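Local coordinates for bartonella effector protein (Bep) substrate of VirB T4SS (Bartonella clarridgeiae, PDB 4XI8) that is a type IV secretion effector whose Fic domain is predicted to transfer AMP from ATP to protein hydroxyl groups, although its signature motif is degenerate, at residues Y13-K24 with F88-I98; M74-C82 with K140-N148. All coordinates share one frame; numbering follows the deposited sequence. Where two conformers were deposited one is given.

Interaction 1: Y13-K24 with F88-I98; sequences YGYTHFDGRTLK and FSDGTVTKVPI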
loop_
_atom_site.group_PDB
_atom_site.type_symbol
_atom_site.label_atom_id
_atom_site.label_comp_id
_atom_site.label_asym_id
_atom_site.label_seq_id
_atom_site.Cartn_x
_atom_site.Cartn_y
_atom_site.Cartn_z
ATOM N N TYR A 13 -28.807 19.379 -2.048
ATOM C CA TYR A 13 -29.987 18.583 -1.731
ATOM C C TYR A 13 -30.204 18.504 -0.221
ATOM O O TYR A 13 -30.968 17.672 0.265
ATOM C CB TYR A 13 -29.877 17.183 -2.342
ATOM C CG TYR A 13 -29.880 17.186 -3.859
ATOM C CD1 TYR A 13 -31.013 17.554 -4.570
ATOM C CD2 TYR A 13 -28.754 16.814 -4.579
ATOM C CE1 TYR A 13 -31.022 17.562 -5.953
ATOM C CE2 TYR A 13 -28.753 16.818 -5.961
ATOM C CZ TYR A 13 -29.889 17.192 -6.644
ATOM O OH TYR A 13 -29.891 17.196 -8.019
ATOM N N GLY A 14 -29.519 19.380 0.510
ATOM C CA GLY A 14 -29.747 19.562 1.933
ATOM C C GLY A 14 -29.338 18.417 2.835
ATOM O O GLY A 14 -30.087 18.031 3.734
ATOM N N TYR A 15 -28.150 17.872 2.601
ATOM C CA TYR A 15 -27.618 16.816 3.452
ATOM C C TYR A 15 -26.500 17.327 4.360
ATOM O O TYR A 15 -26.075 16.633 5.283
ATOM C CB TYR A 15 -27.111 15.650 2.603
ATOM C CG TYR A 15 -28.204 14.727 2.113
ATOM C CD1 TYR A 15 -28.954 15.042 0.987
ATOM C CD2 TYR A 15 -28.483 13.538 2.774
ATOM C CE1 TYR A 15 -29.953 14.201 0.535
ATOM C CE2 TYR A 15 -29.481 12.689 2.329
ATOM C CZ TYR A 15 -30.212 13.026 1.210
ATOM O OH TYR A 15 -31.206 12.186 0.762
ATOM N N THR A 16 -26.025 18.542 4.093
ATOM C CA THR A 16 -24.932 19.113 4.874
ATOM C C THR A 16 -25.379 20.259 5.779
ATOM O O THR A 16 -26.538 20.673 5.751
ATOM C CB THR A 16 -23.805 19.629 3.961
ATOM O OG1 THR A 16 -24.296 20.705 3.151
ATOM C CG2 THR A 16 -23.294 18.514 3.062
ATOM N N HIS A 17 -24.445 20.767 6.577
ATOM C CA HIS A 17 -24.702 21.907 7.452
ATOM C C HIS A 17 -24.582 23.229 6.700
ATOM O O HIS A 17 -24.341 23.247 5.492
ATOM C CB HIS A 17 -23.747 21.892 8.646
ATOM C CG HIS A 17 -24.127 20.912 9.710
ATOM N ND1 HIS A 17 -25.441 20.640 10.039
ATOM C CD2 HIS A 17 -23.373 20.136 10.523
ATOM C CE1 HIS A 17 -25.476 19.743 11.004
ATOM N NE2 HIS A 17 -24.231 19.419 11.318
ATOM N N PHE A 18 -24.751 24.332 7.423
ATOM C CA PHE A 18 -24.690 25.662 6.827
ATOM C C PHE A 18 -23.291 26.018 6.326
ATOM O O PHE A 18 -23.144 26.862 5.441
ATOM C CB PHE A 18 -25.164 26.714 7.832
ATOM N N ASP A 19 -22.269 25.385 6.898
ATOM C CA ASP A 19 -20.899 25.568 6.421
ATOM C C ASP A 19 -20.775 25.181 4.947
ATOM O O ASP A 19 -20.131 25.880 4.167
ATOM C CB ASP A 19 -19.907 24.785 7.291
ATOM C CG ASP A 19 -20.248 23.310 7.408
ATOM O OD1 ASP A 19 -20.901 22.753 6.501
ATOM O OD2 ASP A 19 -19.855 22.705 8.426
ATOM N N GLY A 20 -21.388 24.061 4.575
ATOM C CA GLY A 20 -21.484 23.683 3.177
ATOM C C GLY A 20 -20.757 22.411 2.781
ATOM O O GLY A 20 -20.724 22.056 1.602
ATOM N N ARG A 21 -20.183 21.714 3.755
ATOM C CA ARG A 21 -19.388 20.530 3.454
ATOM C C ARG A 21 -19.483 19.460 4.537
ATOM O O ARG A 21 -19.003 18.341 4.355
ATOM C CB ARG A 21 -17.923 20.920 3.243
ATOM N N THR A 22 -20.108 19.801 5.659
ATOM C CA THR A 22 -20.200 18.876 6.784
ATOM C C THR A 22 -21.557 18.188 6.836
ATOM O O THR A 22 -22.585 18.835 7.031
ATOM C CB THR A 22 -19.956 19.589 8.126
ATOM O OG1 THR A 22 -18.617 20.099 8.164
ATOM C CG2 THR A 22 -20.162 18.628 9.287
ATOM N N LEU A 23 -21.546 16.871 6.659
ATOM C CA LEU A 23 -22.763 16.069 6.686
ATOM C C LEU A 23 -23.475 16.163 8.032
ATOM O O LEU A 23 -22.842 16.117 9.086
ATOM C CB LEU A 23 -22.441 14.606 6.373
ATOM C CG LEU A 23 -22.099 14.278 4.920
ATOM C CD1 LEU A 23 -21.574 12.857 4.796
ATOM C CD2 LEU A 23 -23.322 14.470 4.048
ATOM N N LYS A 24 -24.797 16.301 7.985
ATOM C CA LYS A 24 -25.606 16.300 9.196
ATOM C C LYS A 24 -25.530 14.939 9.874
ATOM O O LYS A 24 -26.014 13.942 9.337
ATOM C CB LYS A 24 -27.062 16.649 8.879
ATOM C CG LYS A 24 -27.280 18.073 8.399
ATOM C CD LYS A 24 -28.747 18.321 8.081
ATOM C CE LYS A 24 -28.992 19.764 7.676
ATOM N NZ LYS A 24 -30.417 20.008 7.323
ATOM N N PHE A 88 -35.024 15.419 8.454
ATOM C CA PHE A 88 -34.184 15.323 9.641
ATOM C C PHE A 88 -34.988 15.632 10.900
ATOM O O PHE A 88 -36.128 16.090 10.824
ATOM C CB PHE A 88 -32.982 16.264 9.533
ATOM C CG PHE A 88 -31.973 15.842 8.505
ATOM C CD1 PHE A 88 -30.951 14.968 8.838
ATOM C CD2 PHE A 88 -32.043 16.319 7.206
ATOM C CE1 PHE A 88 -30.019 14.576 7.897
ATOM C CE2 PHE A 88 -31.113 15.931 6.260
ATOM C CZ PHE A 88 -30.099 15.057 6.606
ATOM N N SER A 89 -34.383 15.390 12.058
ATOM C CA SER A 89 -35.060 15.583 13.337
ATOM C C SER A 89 -35.184 17.058 13.714
ATOM O O SER A 89 -35.719 17.390 14.773
ATOM C CB SER A 89 -34.323 14.825 14.445
ATOM O OG SER A 89 -32.984 15.271 14.564
ATOM N N ASP A 90 -34.697 17.940 12.848
ATOM C CA ASP A 90 -34.772 19.375 13.101
ATOM C C ASP A 90 -35.791 20.050 12.186
ATOM O O ASP A 90 -35.893 21.277 12.151
ATOM C CB ASP A 90 -33.392 20.024 12.938
ATOM C CG ASP A 90 -32.777 19.771 11.570
ATOM O OD1 ASP A 90 -33.472 19.244 10.676
ATOM O OD2 ASP A 90 -31.588 20.109 11.386
ATOM N N GLY A 91 -36.539 19.240 11.444
ATOM C CA GLY A 91 -37.593 19.751 10.588
ATOM C C GLY A 91 -37.159 20.003 9.158
ATOM O O GLY A 91 -37.994 20.204 8.276
ATOM N N THR A 92 -35.850 19.994 8.923
ATOM C CA THR A 92 -35.324 20.232 7.585
ATOM C C THR A 92 -35.568 19.033 6.680
ATOM O O THR A 92 -35.523 17.886 7.125
ATOM C CB THR A 92 -33.815 20.538 7.613
ATOM O OG1 THR A 92 -33.119 19.457 8.244
ATOM C CG2 THR A 92 -33.545 21.823 8.377
ATOM N N VAL A 93 -35.825 19.304 5.404
ATOM C CA VAL A 93 -36.086 18.243 4.441
ATOM C C VAL A 93 -35.053 18.280 3.324
ATOM O O VAL A 93 -34.462 19.323 3.043
ATOM C CB VAL A 93 -37.501 18.350 3.837
ATOM C CG1 VAL A 93 -38.554 18.209 4.924
ATOM C CG2 VAL A 93 -37.667 19.666 3.095
ATOM N N THR A 94 -34.838 17.134 2.689
ATOM C CA THR A 94 -33.880 17.043 1.598
ATOM C C THR A 94 -34.561 17.222 0.248
ATOM O O THR A 94 -35.787 17.179 0.146
ATOM C CB THR A 94 -33.140 15.692 1.613
ATOM O OG1 THR A 94 -34.080 14.626 1.427
ATOM C CG2 THR A 94 -32.411 15.499 2.933
ATOM N N LYS A 95 -33.752 17.423 -0.785
ATOM C CA LYS A 95 -34.262 17.547 -2.142
ATOM C C LYS A 95 -33.920 16.287 -2.930
ATOM O O LYS A 95 -33.025 15.533 -2.549
ATOM C CB LYS A 95 -33.689 18.787 -2.829
ATOM C CG LYS A 95 -34.132 20.105 -2.212
ATOM C CD LYS A 95 -33.538 21.288 -2.961
ATOM C CE LYS A 95 -34.008 22.609 -2.374
ATOM N NZ LYS A 95 -33.566 22.780 -0.962
ATOM N N VAL A 96 -34.634 16.065 -4.026
ATOM C CA VAL A 96 -34.444 14.863 -4.826
ATOM C C VAL A 96 -33.862 15.207 -6.191
ATOM O O VAL A 96 -34.379 16.082 -6.886
ATOM C CB VAL A 96 -35.771 14.100 -5.013
ATOM C CG1 VAL A 96 -35.588 12.922 -5.961
ATOM C CG2 VAL A 96 -36.304 13.632 -3.669
ATOM N N PRO A 97 -32.773 14.519 -6.573
ATOM C CA PRO A 97 -32.155 14.719 -7.887
ATOM C C PRO A 97 -33.145 14.464 -9.016
ATOM O O PRO A 97 -33.781 13.411 -9.056
ATOM C CB PRO A 97 -31.026 13.684 -7.906
ATOM C CG PRO A 97 -30.711 13.447 -6.470
ATOM C CD PRO A 97 -32.025 13.551 -5.753
ATOM N N ILE A 98 -33.268 15.430 -9.920
ATOM C CA ILE A 98 -34.207 15.325 -11.027
ATOM C C ILE A 98 -33.779 14.223 -11.996
ATOM O O ILE A 98 -32.595 14.084 -12.308
ATOM C CB ILE A 98 -34.345 16.680 -11.767
ATOM C CG1 ILE A 98 -35.384 16.590 -12.888
ATOM C CG2 ILE A 98 -32.997 17.159 -12.295
ATOM C CD1 ILE A 98 -35.643 17.909 -13.584
#
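Tyr13 and Lys95 join the two loops through their backbones: Lys95 N gives a hydrogen bond to Tyr13 O (3.0 Å). A second bond lies at the other end, where Lys24 NZ meets Thr92 OG1 at 2.9 Å, tip to tip. The extended lysine chain spans the distance, and Asp90 OD2, 4.2 Å from NZ, adds a nearby opposite charge without a salt bridge. Asp90 OD1 accepts from Thr92 N in an Asx turn, which follows on from the type I beta turn of Phe88-Gly91.

Three CH-pi contacts accompany these bonds. Lys24 CD sits over the centre of the Phe88 ring, 3.7 Å from its centroid, so one lysine serves both the apolar ring and the polar tip. Thr94 offers its methyl CG2 to a face of Tyr15 (3.8 Å to the centroid), while its OG1 hydrogen-bonds to Phe86 N. Beyond Lys95, Pro97 CG lies over a face of Tyr13, whose edge meets Lys95 CB.

Gly14, at positive phi (69°), closes helix 8-12 in a Schellman motif and turns the chain toward the 88-98 loop; from there Tyr15 and Leu23 pack back onto Ile10 of that helix.

Interaction 2: M74-C82 with K140-N148; sequences MFEWAGCTC and KIRPFMVGN
The loop 140-148, which carries the first part of the Fic signature motif and links helix 124-140 to helix 148-162, is held by the 74-82 loop, with a backbone hydrogen bond from Cys82 to Pro143 and Trp77 against Val146. The motif is recognisable in Pro143, Phe144, Gly147 and Asn148, but Arg142 stands where the family usually has its catalytic histidine and Val146 where an acidic residue is common, so the usual AMP-transfer chemistry is uncertain.

Cys82 N donates to Pro143 O at 2.7 Å, a nearly straight bond (168° at the hydrogen) that ties the two backbones together. Cys82, a small side chain, lies against the loop's carbonyls, with SG 3.4 Å from Arg142 O.

The Phe144 ring meets the backbone of Cys80 and the side chain of Thr81: Cys80 O lies at its edge by CD1 (3.4 Å), and the Thr81 methyl CG2 touches CE1 (3.8 Å), while Thr81 OG1 hydrogen-bonds to Asp83. Trp77 presents the edge of its six-membered ring, with CH2 3.5 Å from Val146 CB, which lies near the indole plane; CG sits between backbone N and carbonyl carbon (chi1 43°), turning the indole toward the loop.

Within the motif, Asn148 ND2 hydrogen-bonds to Phe144 O (2.7 Å), linking the start of the following helix back to the loop, and Gly147 occupies its N-cap with positive phi. Helix 60-71 backs the arrangement: its His67 stacks on Phe144 and hydrogen-bonds through NE2 to Val146 O and through ND1 to Ala78 O, while Met9 and Ile10 of helix 8-12 touch Met145.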
loop_
_atom_site.group_PDB
_atom_site.type_symbol
_atom_site.label_atom_id
_atom_site.label_comp_id
_atom_site.label_asym_id
_atom_site.label_seq_id
_atom_site.Cartn_x
_atom_site.Cartn_y
_atom_site.Cartn_z
ATOM N N MET A 74 -24.473 6.757 12.442
ATOM C CA MET A 74 -23.864 7.951 11.877
ATOM C C MET A 74 -24.895 8.932 11.325
ATOM O O MET A 74 -24.893 10.111 11.681
ATOM C CB MET A 74 -22.895 7.543 10.765
ATOM C CG MET A 74 -21.876 8.590 10.383
ATOM S SD MET A 74 -20.671 8.860 11.691
ATOM C CE MET A 74 -20.986 10.576 12.056
ATOM N N PHE A 75 -25.775 8.441 10.460
ATOM C CA PHE A 75 -26.752 9.294 9.793
ATOM C C PHE A 75 -28.186 8.884 10.112
ATOM O O PHE A 75 -28.478 7.705 10.307
ATOM C CB PHE A 75 -26.525 9.278 8.279
ATOM C CG PHE A 75 -25.128 9.648 7.871
ATOM C CD1 PHE A 75 -24.443 10.657 8.529
ATOM C CD2 PHE A 75 -24.495 8.984 6.833
ATOM C CE1 PHE A 75 -23.156 11.000 8.158
ATOM C CE2 PHE A 75 -23.208 9.321 6.458
ATOM C CZ PHE A 75 -22.539 10.329 7.122
ATOM N N GLU A 76 -29.077 9.869 10.158
ATOM C CA GLU A 76 -30.489 9.616 10.425
ATOM C C GLU A 76 -31.152 8.928 9.237
ATOM O O GLU A 76 -32.140 8.210 9.394
ATOM C CB GLU A 76 -31.224 10.920 10.747
ATOM C CG GLU A 76 -30.857 11.541 12.084
ATOM C CD GLU A 76 -31.714 12.749 12.415
ATOM O OE1 GLU A 76 -32.635 13.058 11.631
ATOM O OE2 GLU A 76 -31.467 13.389 13.458
ATOM N N TRP A 77 -30.600 9.157 8.050
ATOM C CA TRP A 77 -31.133 8.596 6.811
ATOM C C TRP A 77 -30.422 7.305 6.415
ATOM O O TRP A 77 -30.145 7.079 5.237
ATOM C CB TRP A 77 -31.025 9.629 5.684
ATOM C CG TRP A 77 -29.709 10.355 5.660
ATOM C CD1 TRP A 77 -29.371 11.459 6.389
ATOM C CD2 TRP A 77 -28.561 10.033 4.866
ATOM N NE1 TRP A 77 -28.083 11.840 6.103
ATOM C CE2 TRP A 77 -27.562 10.982 5.169
ATOM C CE3 TRP A 77 -28.276 9.035 3.928
ATOM C CZ2 TRP A 77 -26.306 10.962 4.571
ATOM C CZ3 TRP A 77 -27.028 9.017 3.337
ATOM C CH2 TRP A 77 -26.059 9.974 3.660
ATOM N N ALA A 78 -30.149 6.461 7.406
ATOM C CA ALA A 78 -29.339 5.255 7.231
ATOM C C ALA A 78 -29.770 4.367 6.063
ATOM O O ALA A 78 -29.068 4.271 5.059
ATOM C CB ALA A 78 -29.347 4.445 8.514
ATOM N N GLY A 79 -30.923 3.721 6.198
ATOM C CA GLY A 79 -31.392 2.790 5.187
ATOM C C GLY A 79 -32.281 3.431 4.141
ATOM O O GLY A 79 -33.130 2.768 3.543
ATOM N N CYS A 80 -32.089 4.727 3.919
ATOM C CA CYS A 80 -32.942 5.481 3.010
ATOM C C CYS A 80 -32.232 5.848 1.709
ATOM O O CYS A 80 -31.076 6.272 1.719
ATOM C CB CYS A 80 -33.445 6.750 3.698
ATOM S SG CYS A 80 -34.351 6.458 5.234
ATOM N N THR A 81 -32.931 5.678 0.591
ATOM C CA THR A 81 -32.423 6.110 -0.708
ATOM C C THR A 81 -32.819 7.562 -0.962
ATOM O O THR A 81 -33.783 8.058 -0.377
ATOM C CB THR A 81 -32.943 5.217 -1.852
ATOM O OG1 THR A 81 -34.369 5.111 -1.770
ATOM C CG2 THR A 81 -32.335 3.827 -1.761
ATOM N N CYS A 82 -32.078 8.244 -1.831
ATOM C CA CYS A 82 -32.294 9.671 -2.058
ATOM C C CYS A 82 -33.345 9.953 -3.131
ATOM O O CYS A 82 -33.470 11.084 -3.600
ATOM C CB CYS A 82 -30.978 10.356 -2.432
ATOM S SG CYS A 82 -30.279 9.844 -4.017
ATOM N N LYS A 140 -24.676 3.630 -12.337
ATOM C CA LYS A 140 -25.312 4.628 -13.189
ATOM C C LYS A 140 -26.311 5.442 -12.379
ATOM O O LYS A 140 -26.364 6.668 -12.478
ATOM C CB LYS A 140 -26.007 3.954 -14.375
ATOM C CG LYS A 140 -26.647 4.916 -15.361
ATOM C CD LYS A 140 -27.384 4.159 -16.457
ATOM C CE LYS A 140 -28.368 5.058 -17.191
ATOM N NZ LYS A 140 -29.537 5.424 -16.342
ATOM N N ILE A 141 -27.098 4.744 -11.569
ATOM C CA ILE A 141 -27.982 5.390 -10.612
ATOM C C ILE A 141 -27.307 5.374 -9.246
ATOM O O ILE A 141 -26.696 4.378 -8.867
ATOM C CB ILE A 141 -29.363 4.698 -10.537
ATOM C CG1 ILE A 141 -29.215 3.222 -10.159
ATOM C CG2 ILE A 141 -30.093 4.828 -11.862
ATOM C CD1 ILE A 141 -30.457 2.618 -9.543
ATOM N N ARG A 142 -27.376 6.484 -8.523
ATOM C CA ARG A 142 -26.806 6.523 -7.183
ATOM C C ARG A 142 -27.940 6.525 -6.166
ATOM O O ARG A 142 -28.479 7.582 -5.834
ATOM C CB ARG A 142 -25.897 7.742 -6.996
ATOM C CG ARG A 142 -24.489 7.533 -7.539
ATOM C CD ARG A 142 -23.611 8.772 -7.404
ATOM N NE ARG A 142 -23.310 9.091 -6.010
ATOM C CZ ARG A 142 -23.920 10.033 -5.298
ATOM N NH1 ARG A 142 -24.882 10.763 -5.841
ATOM N NH2 ARG A 142 -23.566 10.243 -4.037
ATOM N N PRO A 143 -28.310 5.331 -5.675
ATOM C CA PRO A 143 -29.445 5.164 -4.761
ATOM C C PRO A 143 -29.273 5.970 -3.481
ATOM O O PRO A 143 -30.208 6.647 -3.053
ATOM C CB PRO A 143 -29.451 3.657 -4.470
ATOM C CG PRO A 143 -28.070 3.196 -4.789
ATOM C CD PRO A 143 -27.606 4.061 -5.916
ATOM N N PHE A 144 -28.090 5.900 -2.885
ATOM C CA PHE A 144 -27.820 6.621 -1.651
ATOM C C PHE A 144 -27.034 7.894 -1.936
ATOM O O PHE A 144 -26.247 7.950 -2.881
ATOM C CB PHE A 144 -27.055 5.735 -0.667
ATOM C CG PHE A 144 -27.645 4.366 -0.503
ATOM C CD1 PHE A 144 -28.771 4.172 0.280
ATOM C CD2 PHE A 144 -27.076 3.272 -1.134
ATOM C CE1 PHE A 144 -29.317 2.911 0.432
ATOM C CE2 PHE A 144 -27.618 2.008 -0.986
ATOM C CZ PHE A 144 -28.741 1.829 -0.202
ATOM N N MET A 145 -27.259 8.917 -1.122
ATOM C CA MET A 145 -26.564 10.186 -1.286
ATOM C C MET A 145 -25.089 10.027 -0.929
ATOM O O MET A 145 -24.213 10.563 -1.608
ATOM C CB MET A 145 -27.211 11.271 -0.421
ATOM C CG MET A 145 -26.736 12.691 -0.706
ATOM S SD MET A 145 -27.550 13.471 -2.117
ATOM C CE MET A 145 -26.487 12.970 -3.466
ATOM N N VAL A 146 -24.827 9.290 0.147
ATOM C CA VAL A 146 -23.465 9.030 0.604
ATOM C C VAL A 146 -23.288 7.563 1.000
ATOM O O VAL A 146 -24.144 6.990 1.675
ATOM C CB VAL A 146 -23.086 9.922 1.812
ATOM C CG1 VAL A 146 -21.658 9.648 2.256
ATOM C CG2 VAL A 146 -23.266 11.398 1.479
ATOM N N GLY A 147 -22.184 6.957 0.572
ATOM C CA GLY A 147 -21.843 5.613 1.007
ATOM C C GLY A 147 -22.139 4.501 0.019
ATOM O O GLY A 147 -22.321 3.351 0.414
ATOM N N ASN A 148 -22.185 4.838 -1.265
ATOM C CA ASN A 148 -22.452 3.847 -2.301
ATOM C C ASN A 148 -21.332 2.822 -2.464
ATOM O O ASN A 148 -21.594 1.628 -2.583
ATOM C CB ASN A 148 -22.707 4.541 -3.640
ATOM C CG ASN A 148 -24.023 5.291 -3.666
ATOM O OD1 ASN A 148 -25.078 4.710 -3.916
ATOM N ND2 ASN A 148 -23.967 6.593 -3.408
#

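In the fold
From the N terminus the chain passes 13-24, then helices 32-51 and 60-71, then 74-82 and 88-98; interaction 1 closes this first loop at the turn after helix 8-12. The chain runs on through helices 102-115 and 124-140 to the loop 140-148, where interaction 2 closes a second loop. Because 74-82 lies between the segments of interaction 1, and 88-98 between those of interaction 2, the two closures cross rather than nest. Their centres lie about 13 Å apart, and they meet where Phe88 packs on Trp77 and Leu23 on Phe75. The N-terminal segment is thereby joined, through the middle loops, to the start of helix 148-162.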